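Local coordinates for putative polyketide biosynthesis enoyl-CoA hydratase homolog pksH (Bacillus subtilis, PDB 3HP0), which catalyses the dehydration of a carrier-tethered (S)-3-hydroxy-3-methylglutaryl group to 3-methylglutaconyl during biosynthesis of the antibiotic bacillaene, at residues L92-Q97 with H219-A224; V119-I124 with L148-R153; I170-A175 with D182-E187. All coordinates share one frame; numbering follows the deposited sequence.

Interaction 1 (L92-Q97 with H219-A224)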
# COMPACT_ATOMS: atom_id res chain seq x y z
N LEU A 92 8.77 3.26 -2.99
CA LEU A 92 8.59 1.83 -2.80
C LEU A 92 7.34 1.41 -3.59
O LEU A 92 7.38 0.46 -4.38
CB LEU A 92 8.39 1.53 -1.32
CG LEU A 92 7.93 0.14 -0.91
CD1 LEU A 92 8.85 -0.93 -1.48
CD2 LEU A 92 7.89 0.08 0.61
N TRP A 93 6.24 2.13 -3.39
CA TRP A 93 5.02 1.80 -4.10
C TRP A 93 5.24 1.94 -5.59
O TRP A 93 4.66 1.20 -6.38
CB TRP A 93 3.87 2.71 -3.64
CG TRP A 93 3.39 2.40 -2.24
CD1 TRP A 93 3.59 1.24 -1.55
CD2 TRP A 93 2.61 3.25 -1.39
NE1 TRP A 93 2.98 1.31 -0.32
CE2 TRP A 93 2.37 2.54 -0.20
CE3 TRP A 93 2.10 4.55 -1.53
CZ2 TRP A 93 1.64 3.08 0.87
CZ3 TRP A 93 1.37 5.09 -0.47
CH2 TRP A 93 1.15 4.35 0.71
N MSE A 94 6.09 2.89 -5.98
CA MSE A 94 6.39 3.09 -7.40
C MSE A 94 7.19 1.90 -7.94
O MSE A 94 6.98 1.45 -9.06
CB MSE A 94 7.20 4.36 -7.63
CG MSE A 94 6.42 5.64 -7.40
SE MSE A 94 7.23 7.14 -8.35
CE MSE A 94 6.35 6.88 -10.06
N LYS A 95 8.10 1.40 -7.11
CA LYS A 95 8.95 0.27 -7.48
C LYS A 95 8.06 -0.94 -7.78
O LYS A 95 8.27 -1.65 -8.77
CB LYS A 95 9.90 -0.05 -6.32
CG LYS A 95 11.23 -0.67 -6.71
CD LYS A 95 12.13 0.36 -7.38
CE LYS A 95 13.60 -0.01 -7.25
NZ LYS A 95 14.52 1.07 -7.77
N LEU A 96 7.07 -1.17 -6.92
CA LEU A 96 6.15 -2.28 -7.10
C LEU A 96 5.52 -2.23 -8.48
O LEU A 96 5.29 -3.26 -9.09
CB LEU A 96 5.05 -2.22 -6.04
CG LEU A 96 5.23 -2.92 -4.69
CD1 LEU A 96 6.67 -3.36 -4.46
CD2 LEU A 96 4.77 -1.97 -3.62
N GLN A 97 5.24 -1.02 -8.97
CA GLN A 97 4.64 -0.86 -10.29
C GLN A 97 5.66 -0.89 -11.43
O GLN A 97 5.30 -1.11 -12.58
CB GLN A 97 3.93 0.48 -10.41
CG GLN A 97 2.81 0.75 -9.48
CD GLN A 97 1.93 1.86 -10.01
OE1 GLN A 97 2.37 3.01 -10.12
NE2 GLN A 97 0.70 1.53 -10.36
N HIS A 219 2.62 8.51 -17.00
CA HIS A 219 3.42 9.15 -15.93
C HIS A 219 2.58 9.70 -14.78
O HIS A 219 3.08 10.43 -13.93
CB HIS A 219 4.28 10.30 -16.50
CG HIS A 219 5.40 9.85 -17.38
ND1 HIS A 219 6.40 10.71 -17.80
CD2 HIS A 219 5.70 8.64 -17.91
CE1 HIS A 219 7.26 10.05 -18.55
NE2 HIS A 219 6.86 8.79 -18.63
N GLN A 220 1.30 9.35 -14.79
CA GLN A 220 0.34 9.80 -13.78
C GLN A 220 0.89 9.73 -12.36
O GLN A 220 0.88 10.72 -11.64
CB GLN A 220 -0.90 8.93 -13.89
CG GLN A 220 -2.11 9.42 -13.17
CD GLN A 220 -3.08 8.29 -12.86
OE1 GLN A 220 -3.36 7.44 -13.71
NE2 GLN A 220 -3.59 8.28 -11.63
N VAL A 221 1.38 8.56 -11.96
CA VAL A 221 1.93 8.36 -10.63
C VAL A 221 3.14 9.24 -10.31
O VAL A 221 3.14 9.96 -9.30
CB VAL A 221 2.32 6.89 -10.40
CG1 VAL A 221 3.08 6.75 -9.07
CG2 VAL A 221 1.07 6.01 -10.38
N SER A 222 4.16 9.19 -11.15
CA SER A 222 5.37 10.00 -10.93
C SER A 222 5.09 11.51 -11.03
O SER A 222 5.63 12.30 -10.26
CB SER A 222 6.47 9.60 -11.93
OG SER A 222 6.06 9.82 -13.27
N ARG A 223 4.23 11.89 -11.96
CA ARG A 223 3.89 13.30 -12.15
C ARG A 223 3.24 13.94 -10.93
O ARG A 223 3.34 15.15 -10.73
CB ARG A 223 2.96 13.44 -13.36
CG ARG A 223 2.50 14.86 -13.61
CD ARG A 223 1.62 14.96 -14.85
NE ARG A 223 2.28 14.45 -16.04
CZ ARG A 223 1.83 14.62 -17.28
NH1 ARG A 223 0.71 15.30 -17.50
NH2 ARG A 223 2.50 14.11 -18.31
N ALA A 224 2.58 13.13 -10.11
CA ALA A 224 1.90 13.63 -8.93
C ALA A 224 2.71 13.54 -7.64
O ALA A 224 2.32 14.10 -6.63
CB ALA A 224 0.59 12.86 -8.74

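Interaction 2 (V119-I124 with L148-R153)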
# COMPACT_ATOMS: atom_id res chain seq x y z
N VAL A 119 -1.77 -2.26 -1.86
CA VAL A 119 -2.68 -3.00 -2.72
C VAL A 119 -2.90 -2.34 -4.09
O VAL A 119 -2.98 -3.02 -5.11
CB VAL A 119 -4.05 -3.20 -2.04
CG1 VAL A 119 -5.02 -3.84 -2.99
CG2 VAL A 119 -3.89 -4.07 -0.78
N SER A 120 -2.99 -1.01 -4.09
CA SER A 120 -3.21 -0.25 -5.30
C SER A 120 -2.00 -0.30 -6.22
O SER A 120 -2.14 -0.39 -7.44
CB SER A 120 -3.50 1.21 -4.98
OG SER A 120 -4.59 1.34 -4.07
N ALA A 121 -0.81 -0.22 -5.61
CA ALA A 121 0.44 -0.21 -6.35
C ALA A 121 0.84 -1.53 -6.99
O ALA A 121 1.45 -1.53 -8.07
CB ALA A 121 1.56 0.26 -5.43
N THR A 122 0.52 -2.65 -6.35
CA THR A 122 0.89 -3.94 -6.89
C THR A 122 0.26 -4.12 -8.26
O THR A 122 -0.80 -3.56 -8.54
CB THR A 122 0.48 -5.12 -5.94
OG1 THR A 122 -0.94 -5.16 -5.74
CG2 THR A 122 1.18 -4.94 -4.58
N ASP A 123 0.94 -4.87 -9.12
CA ASP A 123 0.45 -5.13 -10.48
C ASP A 123 -0.87 -5.89 -10.44
O ASP A 123 -1.72 -5.73 -11.32
CB ASP A 123 1.45 -5.98 -11.26
CG ASP A 123 2.75 -5.26 -11.53
OD1 ASP A 123 2.71 -4.19 -12.19
OD2 ASP A 123 3.81 -5.77 -11.11
N ILE A 124 -1.02 -6.74 -9.42
CA ILE A 124 -2.20 -7.58 -9.23
C ILE A 124 -2.57 -7.69 -7.76
O ILE A 124 -1.73 -8.00 -6.91
CB ILE A 124 -1.95 -9.00 -9.76
CG1 ILE A 124 -1.66 -8.92 -11.26
CG2 ILE A 124 -3.16 -9.90 -9.44
CD1 ILE A 124 -1.43 -10.26 -11.90
N LEU A 148 -3.56 8.17 -2.89
CA LEU A 148 -4.46 8.59 -3.97
C LEU A 148 -4.05 8.42 -5.42
O LEU A 148 -4.87 7.99 -6.23
CB LEU A 148 -4.93 10.04 -3.73
CG LEU A 148 -5.77 10.24 -2.46
CD1 LEU A 148 -6.10 11.72 -2.25
CD2 LEU A 148 -7.06 9.43 -2.57
N PRO A 149 -2.80 8.77 -5.79
CA PRO A 149 -2.40 8.62 -7.20
C PRO A 149 -2.44 7.15 -7.65
O PRO A 149 -2.83 6.85 -8.78
CB PRO A 149 -0.99 9.21 -7.24
CG PRO A 149 -1.03 10.23 -6.12
CD PRO A 149 -1.76 9.48 -5.02
N PHE A 150 -2.03 6.26 -6.77
CA PHE A 150 -2.05 4.82 -7.06
C PHE A 150 -3.50 4.31 -7.09
O PHE A 150 -3.89 3.55 -7.98
CB PHE A 150 -1.24 4.07 -5.98
CG PHE A 150 0.23 4.42 -5.97
CD1 PHE A 150 1.11 3.80 -6.86
CD2 PHE A 150 0.72 5.39 -5.10
CE1 PHE A 150 2.45 4.15 -6.88
CE2 PHE A 150 2.07 5.75 -5.12
CZ PHE A 150 2.94 5.12 -6.01
N LEU A 151 -4.31 4.75 -6.12
CA LEU A 151 -5.71 4.35 -6.05
C LEU A 151 -6.43 4.83 -7.30
O LEU A 151 -7.14 4.05 -7.96
CB LEU A 151 -6.39 4.93 -4.80
CG LEU A 151 -7.86 4.49 -4.61
CD1 LEU A 151 -7.95 2.96 -4.55
CD2 LEU A 151 -8.46 5.09 -3.34
N ILE A 152 -6.24 6.10 -7.62
CA ILE A 152 -6.86 6.71 -8.78
C ILE A 152 -6.50 6.00 -10.07
O ILE A 152 -7.35 5.82 -10.94
CB ILE A 152 -6.48 8.21 -8.87
CG1 ILE A 152 -7.19 8.96 -7.74
CG2 ILE A 152 -6.79 8.76 -10.29
CD1 ILE A 152 -6.92 10.45 -7.73
N ARG A 153 -5.25 5.58 -10.20
CA ARG A 153 -4.85 4.87 -11.41
C ARG A 153 -5.69 3.59 -11.57
O ARG A 153 -5.97 3.15 -12.69
CB ARG A 153 -3.36 4.52 -11.40
CG ARG A 153 -2.98 3.60 -12.56
CD ARG A 153 -1.61 2.92 -12.42
NE ARG A 153 -1.54 1.75 -13.29
CZ ARG A 153 -2.15 0.58 -13.05
NH1 ARG A 153 -2.87 0.42 -11.94
NH2 ARG A 153 -2.08 -0.41 -13.93
O HOH W 1 -2.17 1.59 -9.33

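Interaction 3 (I170-A175 with D182-E187)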
# COMPACT_ATOMS: atom_id res chain seq x y z
N ILE A 170 -15.48 0.07 1.94
CA ILE A 170 -16.22 -0.51 0.84
C ILE A 170 -16.04 -2.02 0.91
O ILE A 170 -15.06 -2.51 1.48
CB ILE A 170 -15.72 0.00 -0.52
CG1 ILE A 170 -14.35 -0.59 -0.84
CG2 ILE A 170 -15.62 1.53 -0.50
CD1 ILE A 170 -13.93 -0.37 -2.27
N SER A 171 -16.99 -2.75 0.34
CA SER A 171 -16.96 -4.21 0.35
C SER A 171 -15.98 -4.77 -0.68
O SER A 171 -15.55 -4.06 -1.60
CB SER A 171 -18.35 -4.75 0.06
OG SER A 171 -18.74 -4.42 -1.26
N VAL A 172 -15.63 -6.04 -0.52
CA VAL A 172 -14.73 -6.67 -1.47
C VAL A 172 -15.41 -6.72 -2.83
O VAL A 172 -14.75 -6.80 -3.87
CB VAL A 172 -14.35 -8.10 -1.01
CG1 VAL A 172 -15.60 -8.95 -0.84
CG2 VAL A 172 -13.41 -8.73 -2.02
N GLN A 173 -16.75 -6.66 -2.83
CA GLN A 173 -17.53 -6.68 -4.08
C GLN A 173 -17.33 -5.39 -4.86
O GLN A 173 -17.06 -5.42 -6.07
CB GLN A 173 -19.03 -6.84 -3.79
CG GLN A 173 -19.50 -8.22 -3.35
CD GLN A 173 -18.92 -8.65 -2.01
OE1 GLN A 173 -18.75 -7.84 -1.09
NE2 GLN A 173 -18.63 -9.94 -1.89
N GLU A 174 -17.49 -4.25 -4.18
CA GLU A 174 -17.32 -2.95 -4.84
C GLU A 174 -15.88 -2.82 -5.31
O GLU A 174 -15.63 -2.37 -6.43
CB GLU A 174 -17.64 -1.80 -3.89
CG GLU A 174 -18.90 -1.98 -3.09
CD GLU A 174 -19.20 -0.78 -2.23
OE1 GLU A 174 -19.70 0.23 -2.78
OE2 GLU A 174 -18.92 -0.84 -1.00
N ALA A 175 -14.94 -3.20 -4.45
CA ALA A 175 -13.54 -3.12 -4.81
C ALA A 175 -13.34 -3.85 -6.14
O ALA A 175 -12.63 -3.37 -7.03
CB ALA A 175 -12.67 -3.77 -3.73
N ASP A 182 -8.25 -7.21 -8.50
CA ASP A 182 -8.49 -8.07 -9.64
C ASP A 182 -8.74 -9.42 -8.98
O ASP A 182 -7.90 -9.90 -8.23
CB ASP A 182 -7.22 -8.16 -10.52
CG ASP A 182 -6.51 -6.83 -10.68
OD1 ASP A 182 -5.68 -6.47 -9.82
OD2 ASP A 182 -6.77 -6.12 -11.68
N ALA A 183 -9.90 -10.02 -9.19
CA ALA A 183 -10.18 -11.34 -8.59
C ALA A 183 -10.11 -11.45 -7.06
O ALA A 183 -9.22 -10.92 -6.40
CB ALA A 183 -9.28 -12.38 -9.19
N PHE A 184 -11.05 -12.19 -6.51
CA PHE A 184 -11.13 -12.42 -5.08
C PHE A 184 -11.94 -13.70 -4.92
O PHE A 184 -12.69 -14.08 -5.83
CB PHE A 184 -11.82 -11.23 -4.39
CG PHE A 184 -13.30 -11.19 -4.59
CD1 PHE A 184 -14.16 -11.81 -3.68
CD2 PHE A 184 -13.86 -10.49 -5.67
CE1 PHE A 184 -15.53 -11.76 -3.86
CE2 PHE A 184 -15.24 -10.44 -5.85
CZ PHE A 184 -16.08 -11.06 -4.93
N ASP A 185 -11.79 -14.36 -3.78
CA ASP A 185 -12.51 -15.60 -3.55
C ASP A 185 -12.36 -16.07 -2.11
O ASP A 185 -11.39 -15.71 -1.43
CB ASP A 185 -11.98 -16.68 -4.51
CG ASP A 185 -12.84 -17.93 -4.52
OD1 ASP A 185 -12.84 -18.70 -3.52
OD2 ASP A 185 -13.52 -18.15 -5.55
N ALA A 186 -13.30 -16.87 -1.63
CA ALA A 186 -13.22 -17.37 -0.26
C ALA A 186 -11.93 -18.16 -0.09
O ALA A 186 -11.33 -18.15 0.99
CB ALA A 186 -14.41 -18.24 0.05
N GLU A 187 -11.50 -18.83 -1.15
CA GLU A 187 -10.27 -19.60 -1.13
C GLU A 187 -9.13 -18.82 -1.78
O GLU A 187 -8.64 -19.18 -2.85
CB GLU A 187 -10.46 -20.93 -1.85
CG GLU A 187 -11.38 -21.88 -1.11
CD GLU A 187 -11.59 -23.18 -1.87
OE1 GLU A 187 -12.11 -23.12 -3.01
OE2 GLU A 187 -11.23 -24.25 -1.32

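Interaction 1 (L92-Q97 with H219-A224)
In the helical layer of this crotonase-like fold, helix 87-98 runs almost antiparallel to the start of helix 220-235, and selenomethionine Met94 and Gln97 reach across to Val221 and Ser222. The axes of the short helical segments come no closer than 11.1 Å, at an angle of 162°, so long side chains, not backbones, make the contact. Met94 bends at its selenium (chi3 86°), which turns the terminal methyl onto the facing helix: CE of Met94 lies 3.4 Å from CG1 of Val221 and 3.3 Å from CB of Ser222. Met94 and Val221 lie side by side, pointing opposite ways, with CG of Met94 also near CG1 of Val221. One turn on, Gln97 stretches beyond CG and crosses Val221, its OE1 packing 3.3 Å from Val221 CG2. No hydrogen bond spans the segments. The Ser222 hydroxyl turns back to its own helix start, OG donating to His219 O at 3.1 Å, a carbonyl that also accepts from Arg223 N. Tyr90 of helix 87-98 adds a polar tie through its OH to Val221 O, Phe150 of helix 148-155 packs on both Gln97 and Val221, and helix 34-48 packs against Leu92 and Leu96.

Interaction 2 (V119-I124 with L148-R153)
The Phe150 ring is met obliquely by the Ala121 methyl, with CB of Ala121 3.8 Å from CD1 of Phe150. Tyr90 of helix 87-98 also meets this ring, the two planes inclined at about 55°. Closer to the backbone, Ser120 packs against the turn that carries the ring: its CB is 3.8 Å from CB of Phe150, and its OG is 3.8 Å from CD1 of Leu151. The short CA separation of Ser120 and Leu151, 5.3 Å, shows how closely the chains approach. Ser120 OG stands beside its own backbone N (chi1 -55°) and is hydrogen-bonded to Leu116 O one turn earlier, so toward Leu151 it makes only van der Waals contact. A water supplies the polar link, donating to Ser120 O at 2.7 Å and to Phe150 O at 2.9 Å while accepting from Arg153 NH1 at 2.9 Å. Ser120 O further accepts from Arg154 NE. The result is a buried helix-to-helix junction, joining the C-terminal end of helix 115-121 to helix 148-155, within the crotonase-like fold; the Leu151 side chain lies about 9 Å from that of the active-site residue Glu137.

Interaction 3 (I170-A175 with D182-E187)
Phe184 swings its ring from the loop following helix 172-178 onto Val172, in that helix's first turn, where Ser171 and Glu174 form a capping box. Starting at the root, CB of Phe184 is 3.8 Å from CG2 of Val172. A chi1 of 75° tucks CG in over the main chain, between N and C, and the ring comes to lie beneath the same methyl. CG and CD1 take its closest approach, while CD2 stands farther off. Val172 CG2 is 3.9 Å from the centroid of the Phe184 ring and 26° off its normal, which defines a CH-pi contact over one face, displaced from the ring centre. Farther out, CE1 of Phe184 is 4.1 Å from both CG1 of Val172 and NE2 of Gln173, and CZ also reaches NE2. The Gln173 chain folds at chi2 to bring its amide there, with amide and ring planes 86° apart. In the capping box, Glu174 N donates to Ser171 OG at 3.2 Å and Ser171 N to Glu174 OE2. Backbone bonds from Asp182 to Ala125 and from Asp185 to Ala127 tie the loop to strand 124-127. Just beyond Phe184, an Asx turn forms as Glu187 N donates almost straight to Asp185 OD1, at 2.7 Å.

From the N terminus, helix 87-98 opens interaction 1, whose partner comes only after 121 intervening residues, at the start of helix 220-235. Within that long excursion, interaction 2 first closes a loop of 23 residues between helices 115-121 and 148-155; interaction 3 then closes a shorter one of six residues, from helix 172-178 to the loop before helix 190-199. These two follow in series and do not cross. Interactions 1 and 2 touch where Trp93 O lies 3.4 Å from Ala121 CB. Interactions 2 and 3 meet where Ile124 CA is 3.7 Å from Asp182 OD1, at the start of strand 124-127, whereas interactions 1 and 3 have centres about 24 Å apart.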